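Local coordinates for protein TsrD (Streptomyces laurentii, PDB 5X7L) that is of unassigned function but belongs to the SnoaL-like family of the NTF2 clan, with that clan's cone-shaped alpha+beta fold, at residues Gln10-Glu14 with Asp114-Ala118; Phe16-Asn21 with Leu64-Leu68; Leu28-Pro34 with Gly46-Arg51; Trp57-Glu62 with Gly86-Ile92; Asp76-Met82 with Leu106-Ile112. All coordinates share one frame; numbering follows the deposited sequence.

Interaction 1 (Gln10-Glu14 with Asp114-Ala118)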
# COMPACT_ATOMS: atom_id res chain seq x y z
N GLN B 10 1.28 -1.32 19.22
CA GLN B 10 2.73 -1.40 19.01
C GLN B 10 3.27 -2.76 19.44
O GLN B 10 4.13 -3.32 18.76
CB GLN B 10 3.44 -0.28 19.77
CG GLN B 10 3.22 1.09 19.17
N GLN B 11 2.75 -3.30 20.53
CA GLN B 11 3.16 -4.62 21.00
C GLN B 11 2.74 -5.72 20.02
O GLN B 11 3.51 -6.65 19.76
CB GLN B 11 2.60 -4.92 22.39
CG GLN B 11 3.06 -6.26 22.96
CD GLN B 11 4.56 -6.35 23.14
OE1 GLN B 11 5.27 -6.89 22.29
NE2 GLN B 11 5.06 -5.83 24.26
N LEU B 12 1.53 -5.61 19.47
CA LEU B 12 1.09 -6.55 18.42
C LEU B 12 2.07 -6.53 17.26
O LEU B 12 2.47 -7.58 16.75
CB LEU B 12 -0.31 -6.21 17.90
CG LEU B 12 -1.50 -6.30 18.86
CD1 LEU B 12 -2.78 -5.95 18.11
CD2 LEU B 12 -1.62 -7.68 19.49
N MSE B 13 2.46 -5.33 16.84
CA MSE B 13 3.38 -5.19 15.71
C MSE B 13 4.74 -5.78 16.01
O MSE B 13 5.37 -6.36 15.13
CB MSE B 13 3.54 -3.73 15.30
CG MSE B 13 2.31 -3.17 14.59
SE MSE B 13 1.77 -4.21 13.02
CE MSE B 13 3.50 -4.36 12.12
N GLU B 14 5.21 -5.65 17.25
CA GLU B 14 6.50 -6.25 17.62
C GLU B 14 6.46 -7.76 17.43
O GLU B 14 7.41 -8.36 16.91
CB GLU B 14 6.89 -5.89 19.06
CG GLU B 14 7.28 -4.43 19.24
N ASP B 114 -11.23 -8.58 18.99
CA ASP B 114 -10.86 -9.31 20.20
C ASP B 114 -9.39 -9.07 20.56
O ASP B 114 -8.70 -9.98 21.00
CB ASP B 114 -11.14 -10.81 20.03
CG ASP B 114 -12.58 -11.10 19.66
OD1 ASP B 114 -13.49 -10.57 20.34
OD2 ASP B 114 -12.81 -11.85 18.68
N GLY B 115 -8.93 -7.84 20.34
CA GLY B 115 -7.57 -7.46 20.70
C GLY B 115 -6.46 -8.00 19.81
O GLY B 115 -5.29 -7.89 20.17
N LEU B 116 -6.82 -8.56 18.66
CA LEU B 116 -5.85 -9.17 17.74
C LEU B 116 -6.16 -8.78 16.30
O LEU B 116 -7.29 -8.41 15.99
CB LEU B 116 -5.89 -10.70 17.88
CG LEU B 116 -5.51 -11.26 19.25
CD1 LEU B 116 -5.93 -12.71 19.38
CD2 LEU B 116 -4.01 -11.12 19.51
N PHE B 117 -5.17 -8.85 15.43
CA PHE B 117 -5.42 -8.63 14.00
C PHE B 117 -6.22 -9.81 13.45
O PHE B 117 -5.81 -10.96 13.61
CB PHE B 117 -4.12 -8.49 13.21
CG PHE B 117 -3.22 -7.37 13.67
CD1 PHE B 117 -3.73 -6.17 14.16
CD2 PHE B 117 -1.84 -7.52 13.59
CE1 PHE B 117 -2.88 -5.15 14.56
CE2 PHE B 117 -0.99 -6.50 13.99
CZ PHE B 117 -1.51 -5.32 14.48
N ALA B 118 -7.35 -9.52 12.80
CA ALA B 118 -8.25 -10.57 12.33
C ALA B 118 -8.37 -10.64 10.81
O ALA B 118 -8.88 -11.61 10.27
CB ALA B 118 -9.64 -10.38 12.94
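L12 lies across the ring of F117 and M13 comes to the same ring from another direction. The methyl CD1 of L12 sits over one face, 4.1 Å from the centroid of the F117 ring and 28° off its normal. This is a CH-pi contact. Closer to the helix, L12 CB is 3.7 Å from F117 CZ. M13 is selenomethionine. Its chain bends at chi2 (-56°), which brings the selenium to the ring. SE stands 3.7 Å from F117 CE2, in an oblique Met-aromatic contact. The two side chains cross at about a right angle. The other methyl of L12, CD2, faces the turn before the strand. It is 3.7 Å from the carbonyl O of G115 and 4.2 Å from CD2 of L116, whose side chain it crosses at about a right angle. No hydrogen bond joins the two segments, and apolar contact does the work. Helix 6-22 packs here on the antiparallel sheet of the NTF2-like fold, passing over the start of strand 116-124 at 69°, with the axes 9.6 Å apart. The F117 ring also stacks on F110 of strand 101-113, and M13 reaches A80 and M82 of strand 77-88.

Interaction 2 (Phe16-Asn21 with Leu64-Leu68)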
# COMPACT_ATOMS: atom_id res chain seq x y z
N PHE B 16 4.36 -9.36 15.39
CA PHE B 16 4.21 -9.61 13.96
C PHE B 16 5.58 -9.61 13.28
O PHE B 16 5.92 -10.53 12.53
CB PHE B 16 3.29 -8.56 13.33
CG PHE B 16 3.01 -8.79 11.88
CD1 PHE B 16 2.02 -9.68 11.48
CD2 PHE B 16 3.72 -8.11 10.90
CE1 PHE B 16 1.76 -9.89 10.13
CE2 PHE B 16 3.46 -8.32 9.56
CZ PHE B 16 2.48 -9.21 9.17
N LEU B 17 6.37 -8.58 13.55
CA LEU B 17 7.70 -8.46 12.96
C LEU B 17 8.60 -9.63 13.37
O LEU B 17 9.32 -10.18 12.54
CB LEU B 17 8.35 -7.14 13.35
CG LEU B 17 7.65 -5.86 12.88
CD1 LEU B 17 8.25 -4.66 13.59
CD2 LEU B 17 7.72 -5.70 11.37
N ALA B 18 8.54 -10.00 14.65
CA ALA B 18 9.38 -11.07 15.17
C ALA B 18 9.07 -12.42 14.52
O ALA B 18 9.96 -13.24 14.32
CB ALA B 18 9.25 -11.17 16.68
N ALA B 19 7.80 -12.66 14.19
CA ALA B 19 7.42 -13.92 13.54
C ALA B 19 8.22 -14.11 12.25
O ALA B 19 8.75 -15.20 11.99
CB ALA B 19 5.92 -13.93 13.24
N TYR B 20 8.29 -13.06 11.45
CA TYR B 20 9.03 -13.11 10.19
C TYR B 20 10.53 -13.10 10.40
O TYR B 20 11.25 -13.93 9.83
CB TYR B 20 8.62 -11.93 9.29
CG TYR B 20 7.24 -12.08 8.72
CD1 TYR B 20 6.12 -11.67 9.45
CD2 TYR B 20 7.03 -12.62 7.45
CE1 TYR B 20 4.84 -11.81 8.94
CE2 TYR B 20 5.74 -12.76 6.93
CZ TYR B 20 4.66 -12.35 7.69
OH TYR B 20 3.38 -12.47 7.19
N ASN B 21 11.03 -12.17 11.21
CA ASN B 21 12.47 -12.02 11.39
C ASN B 21 13.12 -13.24 12.05
O ASN B 21 14.27 -13.57 11.75
CB ASN B 21 12.78 -10.74 12.17
CG ASN B 21 12.55 -9.49 11.35
OD1 ASN B 21 12.92 -9.44 10.18
ND2 ASN B 21 11.93 -8.48 11.94
N LEU B 64 16.26 -12.82 5.79
CA LEU B 64 15.00 -12.11 5.75
C LEU B 64 15.02 -10.97 6.76
O LEU B 64 15.42 -11.16 7.92
CB LEU B 64 13.84 -13.06 6.04
CG LEU B 64 12.42 -12.50 5.85
CD1 LEU B 64 11.47 -13.62 5.48
CD2 LEU B 64 11.93 -11.77 7.10
N SER B 65 14.58 -9.79 6.33
CA SER B 65 14.39 -8.67 7.23
C SER B 65 13.07 -7.98 6.95
O SER B 65 12.76 -7.64 5.80
CB SER B 65 15.54 -7.67 7.11
OG SER B 65 15.33 -6.55 7.96
N LEU B 66 12.29 -7.79 8.00
CA LEU B 66 11.04 -7.05 7.93
C LEU B 66 11.09 -5.96 8.98
O LEU B 66 11.21 -6.25 10.17
CB LEU B 66 9.84 -7.97 8.17
CG LEU B 66 8.45 -7.34 7.99
CD1 LEU B 66 8.22 -6.93 6.54
CD2 LEU B 66 7.37 -8.30 8.46
N THR B 67 11.04 -4.71 8.53
CA THR B 67 11.16 -3.58 9.44
C THR B 67 9.99 -2.63 9.29
O THR B 67 9.37 -2.53 8.23
CB THR B 67 12.49 -2.83 9.23
OG1 THR B 67 12.60 -2.43 7.86
CG2 THR B 67 13.67 -3.72 9.59
N LEU B 68 9.68 -1.95 10.39
CA LEU B 68 8.54 -1.05 10.47
C LEU B 68 8.97 0.39 10.21
O LEU B 68 9.74 0.97 10.97
CB LEU B 68 7.89 -1.17 11.85
CG LEU B 68 6.59 -0.40 12.07
CD1 LEU B 68 5.50 -0.86 11.12
CD2 LEU B 68 6.15 -0.57 13.51
O HOH W 1 15.77 -13.44 9.35
O HOH W 2 15.86 -10.02 10.69
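The rings of F16 and Y20 and the amide of N21 meet L66 on the strand. Y20 CE1 lies 3.5 Å above one face of the F16 ring, toward its rim, while the carbonyl O of F16 is in plane at the edge of the Y20 ring. L66 CD2 comes obliquely to both rings and is 3.7 Å from Y20 CD1. Here helix 6-22 packs nearly antiparallel (166°) on strand 61-74 of the curved antiparallel sheet, as in the NTF2-like fold. L17 packs beside them. Its CD2 is 3.8 Å from L66 CG, and its CD1 touches CB of L68. M50, I54 and W57 of helix 47-60 also touch side chains of this contact.

With CG beside its backbone N (chi1 -73°), N21 turns its amide to the strand and grips one residue twice. Its ND2 donates to the carbonyl O of L66 at 2.9 Å, only 7° out of the amide plane. In return, L66 N gives its hydrogen to a lone pair of N21 OD1, at 2.8 Å. The two bonds together set which way round the amide sits. A water also bridges the carbonyl oxygens of N21 and L64.

Interaction 3 (Leu28-Pro34 with Gly46-Arg51)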
# COMPACT_ATOMS: atom_id res chain seq x y z
N LEU B 28 2.97 -15.24 16.08
CA LEU B 28 1.65 -14.91 15.54
C LEU B 28 0.53 -15.16 16.54
O LEU B 28 -0.53 -14.54 16.45
CB LEU B 28 1.37 -15.71 14.26
CG LEU B 28 2.33 -15.44 13.10
CD1 LEU B 28 1.91 -16.25 11.89
CD2 LEU B 28 2.39 -13.95 12.76
N ASP B 29 0.74 -16.06 17.49
CA ASP B 29 -0.30 -16.33 18.48
C ASP B 29 -0.55 -15.12 19.37
O ASP B 29 -1.60 -15.01 19.99
CB ASP B 29 0.08 -17.55 19.32
CG ASP B 29 0.12 -18.81 18.49
OD1 ASP B 29 -0.88 -19.08 17.79
OD2 ASP B 29 1.15 -19.51 18.51
N HIS B 30 0.42 -14.21 19.41
CA HIS B 30 0.31 -13.02 20.24
C HIS B 30 -0.12 -11.78 19.47
O HIS B 30 -0.25 -10.71 20.06
CB HIS B 30 1.65 -12.77 20.93
CG HIS B 30 2.09 -13.94 21.75
ND1 HIS B 30 1.72 -14.11 23.06
CD2 HIS B 30 2.83 -15.03 21.42
CE1 HIS B 30 2.23 -15.24 23.52
NE2 HIS B 30 2.91 -15.82 22.54
N CYS B 31 -0.37 -11.91 18.17
CA CYS B 31 -0.87 -10.77 17.40
C CYS B 31 -2.00 -11.07 16.41
O CYS B 31 -2.69 -10.14 16.01
CB CYS B 31 0.27 -10.07 16.66
SG CYS B 31 1.16 -11.09 15.47
N LEU B 32 -2.18 -12.34 16.02
CA LEU B 32 -3.24 -12.70 15.07
C LEU B 32 -4.36 -13.48 15.72
O LEU B 32 -4.14 -14.34 16.57
CB LEU B 32 -2.69 -13.52 13.91
CG LEU B 32 -1.52 -12.94 13.10
CD1 LEU B 32 -1.30 -13.78 11.86
CD2 LEU B 32 -1.73 -11.48 12.72
N HIS B 33 -5.58 -13.18 15.28
CA HIS B 33 -6.77 -13.89 15.71
C HIS B 33 -6.71 -15.36 15.26
O HIS B 33 -6.33 -15.63 14.12
CB HIS B 33 -8.00 -13.22 15.12
CG HIS B 33 -9.26 -13.47 15.88
ND1 HIS B 33 -9.92 -14.68 15.84
CD2 HIS B 33 -9.99 -12.67 16.69
CE1 HIS B 33 -11.00 -14.62 16.59
NE2 HIS B 33 -11.06 -13.41 17.12
N PRO B 34 -7.10 -16.30 16.13
CA PRO B 34 -7.12 -17.70 15.69
C PRO B 34 -8.02 -17.94 14.47
O PRO B 34 -7.77 -18.87 13.70
CB PRO B 34 -7.66 -18.45 16.92
CG PRO B 34 -7.26 -17.60 18.07
CD PRO B 34 -7.39 -16.18 17.57
N GLY B 46 -8.25 -19.16 8.98
CA GLY B 46 -7.73 -19.08 10.33
C GLY B 46 -6.24 -18.80 10.38
O GLY B 46 -5.59 -18.57 9.35
N ILE B 47 -5.69 -18.83 11.58
CA ILE B 47 -4.30 -18.48 11.79
C ILE B 47 -3.33 -19.44 11.08
O ILE B 47 -2.21 -19.05 10.76
CB ILE B 47 -3.99 -18.37 13.31
CG1 ILE B 47 -2.63 -17.71 13.57
CG2 ILE B 47 -4.10 -19.72 14.01
CD1 ILE B 47 -2.41 -17.34 15.03
N GLU B 48 -3.76 -20.68 10.81
CA GLU B 48 -2.91 -21.62 10.08
C GLU B 48 -2.46 -21.08 8.72
O GLU B 48 -1.35 -21.38 8.28
CB GLU B 48 -3.60 -22.98 9.91
CG GLU B 48 -3.49 -23.87 11.14
CD GLU B 48 -2.13 -24.55 11.26
OE1 GLU B 48 -1.77 -25.31 10.35
OE2 GLU B 48 -1.42 -24.33 12.27
N GLY B 49 -3.30 -20.30 8.06
CA GLY B 49 -2.93 -19.70 6.79
C GLY B 49 -1.72 -18.79 6.91
O GLY B 49 -0.85 -18.76 6.03
N MSE B 50 -1.66 -18.03 8.00
CA MSE B 50 -0.53 -17.13 8.23
C MSE B 50 0.68 -17.86 8.76
O MSE B 50 1.81 -17.48 8.44
CB MSE B 50 -0.95 -15.99 9.16
CG MSE B 50 -1.88 -14.99 8.47
SE MSE B 50 -0.97 -13.97 7.04
CE MSE B 50 0.05 -12.74 8.16
N ARG B 51 0.48 -18.90 9.56
CA ARG B 51 1.60 -19.74 9.98
C ARG B 51 2.29 -20.36 8.77
O ARG B 51 3.52 -20.44 8.72
CB ARG B 51 1.14 -20.84 10.93
CG ARG B 51 0.58 -20.34 12.25
CD ARG B 51 -0.07 -21.47 13.02
NE ARG B 51 -0.55 -21.04 14.32
CZ ARG B 51 -1.33 -21.77 15.11
NH1 ARG B 51 -1.76 -22.97 14.72
NH2 ARG B 51 -1.69 -21.31 16.30
O HOH W 3 1.45 -19.66 15.73
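I47 has CG1 anti to its backbone N (chi1 -167°) and a straight chi2, which carries CD1 across to L28, D29 and L32. R51 is extended from CG to NE, and its guanidinium reaches D29. I47 and R51 lie in the first turns of helix 47-60 and tie it to the loop and weakly bonded short strand after helix 6-22, within the NTF2-like fold. D29, R51 and E48 form a salt-bridge network. R51 NH2 donates to D29 OD1 at 2.8 Å, on the syn lone pair. R51 NH1 donates to the anti lone pair of E48 OE2, also at 2.8 Å. Both acceptors lie in the guanidinium plane, at its edge. The D29 carboxylate is turned 77° from that plane. I47 CG2 covers one face of the guanidinium, 3.6 Å above its centre. Together, the two carboxylates and the methyl probably limit rotation of the group.

Deeper in, L32 CD1 is 3.5 Å from CB of M50, a selenomethionine, and the two side chains cross at about a right angle. L28 CD1 also rests on M50, 3.7 Å from its carbonyl O. M50 continues inward to F16 and Y20 of helix 6-22. The ring of H33 turns away, and its NE2 hydrogen-bonds to OD2 of D114. I47 N donates to the carbonyl O of P34 at 3.0 Å, from 53° out of the carbonyl plane.

Interaction 4 (Trp57-Glu62 with Gly86-Ile92)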
# COMPACT_ATOMS: atom_id res chain seq x y z
N TRP B 57 8.20 -18.35 3.79
CA TRP B 57 9.23 -17.32 3.70
C TRP B 57 10.55 -17.80 4.30
O TRP B 57 11.62 -17.50 3.77
CB TRP B 57 8.80 -16.04 4.41
CG TRP B 57 7.71 -15.28 3.71
CD1 TRP B 57 6.48 -14.97 4.22
CD2 TRP B 57 7.75 -14.72 2.39
NE1 TRP B 57 5.76 -14.25 3.30
CE2 TRP B 57 6.51 -14.09 2.17
CE3 TRP B 57 8.71 -14.69 1.38
CZ2 TRP B 57 6.21 -13.43 0.97
CZ3 TRP B 57 8.41 -14.04 0.19
CH2 TRP B 57 7.17 -13.42 -0.01
N ALA B 58 10.47 -18.55 5.40
CA ALA B 58 11.66 -19.08 6.06
C ALA B 58 12.45 -20.02 5.16
O ALA B 58 13.66 -20.18 5.32
CB ALA B 58 11.27 -19.79 7.35
N SER B 59 11.76 -20.65 4.20
CA SER B 59 12.39 -21.60 3.29
C SER B 59 12.82 -20.97 1.96
O SER B 59 13.72 -21.50 1.30
CB SER B 59 11.45 -22.77 3.02
OG SER B 59 10.29 -22.35 2.32
N THR B 60 12.21 -19.86 1.57
CA THR B 60 12.47 -19.27 0.25
C THR B 60 13.30 -17.99 0.28
O THR B 60 13.73 -17.50 -0.77
CB THR B 60 11.15 -18.99 -0.50
OG1 THR B 60 10.37 -18.05 0.25
CG2 THR B 60 10.36 -20.27 -0.70
N VAL B 61 13.52 -17.44 1.48
CA VAL B 61 14.30 -16.22 1.64
C VAL B 61 15.38 -16.43 2.69
O VAL B 61 15.10 -16.92 3.79
CB VAL B 61 13.40 -15.04 2.06
CG1 VAL B 61 14.24 -13.78 2.30
CG2 VAL B 61 12.35 -14.77 1.00
N GLU B 62 16.61 -16.08 2.35
CA GLU B 62 17.70 -16.03 3.32
C GLU B 62 17.93 -14.59 3.76
O GLU B 62 17.65 -13.66 3.00
CB GLU B 62 18.98 -16.63 2.72
CG GLU B 62 18.92 -18.15 2.64
CD GLU B 62 20.13 -18.77 1.96
OE1 GLU B 62 21.03 -18.03 1.51
OE2 GLU B 62 20.17 -20.02 1.86
N GLY B 86 15.79 -9.39 1.65
CA GLY B 86 16.44 -10.67 1.83
C GLY B 86 17.08 -11.13 0.54
O GLY B 86 17.26 -10.34 -0.39
N ARG B 87 17.44 -12.41 0.50
CA ARG B 87 17.96 -13.03 -0.71
C ARG B 87 17.04 -14.17 -1.11
O ARG B 87 16.74 -15.04 -0.30
CB ARG B 87 19.39 -13.56 -0.51
CG ARG B 87 20.01 -14.06 -1.80
CD ARG B 87 21.44 -14.53 -1.63
NE ARG B 87 22.34 -13.45 -1.23
CZ ARG B 87 22.88 -12.56 -2.07
NH1 ARG B 87 22.61 -12.58 -3.37
NH2 ARG B 87 23.70 -11.63 -1.59
N GLN B 88 16.59 -14.16 -2.36
CA GLN B 88 15.69 -15.19 -2.85
C GLN B 88 16.43 -16.50 -3.12
O GLN B 88 17.31 -16.54 -3.98
CB GLN B 88 14.99 -14.75 -4.13
CG GLN B 88 14.07 -15.85 -4.66
CD GLN B 88 13.50 -15.56 -6.03
OE1 GLN B 88 14.11 -14.86 -6.85
NE2 GLN B 88 12.32 -16.12 -6.31
N VAL B 89 16.05 -17.56 -2.42
CA VAL B 89 16.64 -18.88 -2.65
C VAL B 89 15.60 -19.95 -3.01
O VAL B 89 15.95 -21.10 -3.28
CB VAL B 89 17.47 -19.35 -1.44
CG1 VAL B 89 18.62 -18.39 -1.18
CG2 VAL B 89 16.60 -19.51 -0.19
N GLY B 90 14.32 -19.57 -3.02
CA GLY B 90 13.25 -20.45 -3.46
C GLY B 90 12.24 -19.65 -4.26
O GLY B 90 12.35 -18.43 -4.33
N PRO B 91 11.25 -20.32 -4.87
CA PRO B 91 10.25 -19.60 -5.66
C PRO B 91 9.45 -18.61 -4.81
O PRO B 91 9.06 -18.94 -3.69
CB PRO B 91 9.33 -20.71 -6.18
CG PRO B 91 10.15 -21.96 -6.10
CD PRO B 91 11.02 -21.78 -4.90
N ILE B 92 9.24 -17.41 -5.33
CA ILE B 92 8.46 -16.39 -4.65
C ILE B 92 7.39 -15.87 -5.60
O ILE B 92 7.71 -15.25 -6.61
CB ILE B 92 9.33 -15.21 -4.19
CG1 ILE B 92 10.32 -15.66 -3.11
CG2 ILE B 92 8.45 -14.07 -3.66
CD1 ILE B 92 11.34 -14.61 -2.73
O HOH W 4 7.94 -17.63 -1.15
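G86 packs its CA against V61 CG1, at 3.8 Å. R87 comes next and pairs with E62 through two backbone bonds: R87 N to E62 O and E62 N to R87 O, each 2.8 Å. The side chain of R87 leads away to the carbonyl O of G99. Q88 is the non-hydrogen-bonded partner of V61, and its amide turns to S98. These pairs lie at the open end of the antiparallel hairpin of strands 61-74 and 77-88, where helix 47-60 runs into the sheet. V89 N and G90 N both donate to T60 O, from the same face of the carbonyl plane. The methyl V89 CG1 rests on the carboxylate of E62, 3.5 Å from CD. P91 O is 3.5 Å from T60 CG2, and a water links it to T60 OG1, which also bonds to the carbonyl O of R56. I92 has CG1 beside its backbone N (chi1 -65°), which sends CD1 to V61 CG2 and leaves CG2 for W57 CZ3 and CH2.

Interaction 5 (Asp76-Met82 with Leu106-Ile112). With IPA (isopropyl alcohol), chain G.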
# COMPACT_ATOMS: atom_id res chain seq x y z
N ASP B 76 -10.30 0.49 15.52
CA ASP B 76 -10.01 -0.92 15.26
C ASP B 76 -9.12 -1.13 14.03
O ASP B 76 -9.11 -2.22 13.45
CB ASP B 76 -11.31 -1.73 15.14
CG ASP B 76 -12.20 -1.31 13.98
OD1 ASP B 76 -11.86 -0.35 13.26
OD2 ASP B 76 -13.25 -1.96 13.79
N LYS B 77 -8.36 -0.10 13.65
CA LYS B 77 -7.46 -0.19 12.50
C LYS B 77 -6.01 0.11 12.88
O LYS B 77 -5.73 1.03 13.65
CB LYS B 77 -7.89 0.78 11.40
CG LYS B 77 -9.25 0.48 10.79
CD LYS B 77 -9.23 -0.74 9.88
CE LYS B 77 -10.63 -1.14 9.44
NZ LYS B 77 -11.34 -0.05 8.73
N ALA B 78 -5.10 -0.68 12.32
CA ALA B 78 -3.67 -0.43 12.43
C ALA B 78 -3.06 -0.49 11.04
O ALA B 78 -3.26 -1.46 10.32
CB ALA B 78 -3.02 -1.44 13.35
N VAL B 79 -2.32 0.55 10.67
CA VAL B 79 -1.66 0.60 9.38
C VAL B 79 -0.15 0.54 9.58
O VAL B 79 0.41 1.40 10.26
CB VAL B 79 -2.01 1.88 8.61
CG1 VAL B 79 -1.34 1.87 7.24
CG2 VAL B 79 -3.52 2.02 8.48
N ALA B 80 0.48 -0.47 9.00
CA ALA B 80 1.93 -0.65 9.11
C ALA B 80 2.57 -0.51 7.74
O ALA B 80 2.28 -1.29 6.83
CB ALA B 80 2.24 -2.02 9.71
N ARG B 81 3.42 0.50 7.59
CA ARG B 81 4.26 0.62 6.40
C ARG B 81 5.59 -0.04 6.72
O ARG B 81 6.22 0.29 7.73
CB ARG B 81 4.47 2.08 6.01
CG ARG B 81 5.34 2.24 4.77
CD ARG B 81 5.28 3.62 4.16
NE ARG B 81 5.83 4.66 5.03
CZ ARG B 81 7.12 4.97 5.11
NH1 ARG B 81 8.03 4.32 4.39
NH2 ARG B 81 7.52 5.95 5.92
N MSE B 82 6.01 -0.98 5.88
CA MSE B 82 7.16 -1.83 6.17
C MSE B 82 8.07 -1.97 4.98
O MSE B 82 7.69 -1.68 3.84
CB MSE B 82 6.69 -3.21 6.64
CG MSE B 82 5.96 -3.15 7.98
SE MSE B 82 5.14 -4.84 8.50
CE MSE B 82 3.58 -4.73 7.33
N LEU B 106 5.91 -2.31 1.47
CA LEU B 106 4.53 -2.77 1.55
C LEU B 106 3.80 -1.94 2.59
O LEU B 106 4.43 -1.33 3.46
CB LEU B 106 4.47 -4.26 1.89
CG LEU B 106 5.06 -4.67 3.25
CD1 LEU B 106 4.30 -5.83 3.87
CD2 LEU B 106 6.55 -4.98 3.17
N ILE B 107 2.48 -1.90 2.47
CA ILE B 107 1.63 -1.31 3.49
C ILE B 107 0.51 -2.30 3.79
O ILE B 107 -0.20 -2.73 2.88
CB ILE B 107 1.04 0.05 3.05
CG1 ILE B 107 2.16 1.03 2.71
CG2 ILE B 107 0.14 0.60 4.15
CD1 ILE B 107 1.68 2.32 2.07
N ASP B 108 0.38 -2.66 5.06
CA ASP B 108 -0.71 -3.52 5.54
C ASP B 108 -1.66 -2.71 6.40
O ASP B 108 -1.22 -1.98 7.29
CB ASP B 108 -0.18 -4.67 6.40
CG ASP B 108 0.58 -5.72 5.61
OD1 ASP B 108 0.67 -5.63 4.37
OD2 ASP B 108 1.10 -6.65 6.26
N ILE B 109 -2.96 -2.86 6.15
CA ILE B 109 -3.99 -2.34 7.03
C ILE B 109 -4.63 -3.52 7.73
O ILE B 109 -5.18 -4.40 7.07
CB ILE B 109 -5.05 -1.54 6.26
CG1 ILE B 109 -4.40 -0.38 5.50
CG2 ILE B 109 -6.13 -1.04 7.21
CD1 ILE B 109 -5.34 0.38 4.60
N PHE B 110 -4.56 -3.54 9.06
CA PHE B 110 -5.14 -4.61 9.85
C PHE B 110 -6.42 -4.16 10.54
O PHE B 110 -6.50 -3.05 11.06
CB PHE B 110 -4.17 -5.08 10.94
CG PHE B 110 -2.91 -5.70 10.42
CD1 PHE B 110 -2.91 -7.00 9.94
CD2 PHE B 110 -1.72 -5.00 10.46
CE1 PHE B 110 -1.74 -7.58 9.48
CE2 PHE B 110 -0.54 -5.57 10.00
CZ PHE B 110 -0.56 -6.87 9.51
N LEU B 111 -7.41 -5.05 10.55
CA LEU B 111 -8.61 -4.91 11.37
C LEU B 111 -8.40 -5.63 12.70
O LEU B 111 -8.01 -6.79 12.72
CB LEU B 111 -9.82 -5.50 10.64
CG LEU B 111 -11.16 -5.50 11.37
CD1 LEU B 111 -11.67 -4.08 11.58
CD2 LEU B 111 -12.18 -6.33 10.59
N ILE B 112 -8.66 -4.93 13.80
CA ILE B 112 -8.49 -5.48 15.14
C ILE B 112 -9.83 -5.99 15.67
O ILE B 112 -10.80 -5.24 15.74
CB ILE B 112 -7.91 -4.43 16.11
CG1 ILE B 112 -6.56 -3.93 15.59
CG2 ILE B 112 -7.77 -5.01 17.51
CD1 ILE B 112 -6.11 -2.62 16.21
C1 IPA G . -0.31 -9.58 6.38
C2 IPA G . 0.79 -9.95 5.39
C3 IPA G . 0.23 -10.05 3.98
O2 IPA G . 1.81 -8.96 5.41
O HOH W 5 -13.36 -4.59 14.81
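A78 and F110 are joined by a pair of backbone hydrogen bonds, F110 N to A78 O at 2.8 Å and A78 N to F110 O at 3.0 Å. The same double bonding repeats at A80 with D108 and at M82 with L106. I112 N extends the ladder to D76 O.

Side chains alternate between two faces. On the face of V79, I107 and I109, V79 CG1 meets I107 CG2 at 3.7 Å, and V79 CG2 lies beside I109 CG1. On the other face, M82, a selenomethionine bent at chi3 (-78°), sends CE to L106 CD1 at 3.7 Å. The same CE touches OD2 of D108, and the two side chains cross at about a right angle. The isopropyl alcohol donates through O2 to D108 OD2 at 2.6 Å, and its C1 is 4.0 Å from F110 CE1. A water bridges D76 OD2 and the carbonyl O of I112.

Further out, F110 stacks on F117 and meets F16 edge-to-face, while A80 and M82 lie under M13 of helix 6-22. The face of V79 packs on the second subunit: V79 and I107 each meet their own copies, and K77 NZ forms a salt bridge with D70 of that subunit. A sheet with helices on its concave face and a dimer partner on the other is typical of the NTF2-like fold, whose pocket lies between helices and sheet.

In the fold
From the N terminus, helix 6-22 enters two contacts. Interaction 1 closes the longest loop, from 10-14 to 114-118, and the other four nest inside it. Interaction 2 brings the same helix onto strand 61-74. Interaction 3 is nested within that loop and ties the loop and short strand at 28-34 to the start of helix 47-60. Interaction 4 joins the end of this helix to the end of strand 77-88. It crosses interaction 2 and also interaction 5, which pairs strands 77-88 and 101-113. Interactions 1 and 4 lie on opposite sides of the chain's centre, about 26 Å apart between centres. Interactions 1, 2 and 5 touch one another between helix 6-22 and the sheet.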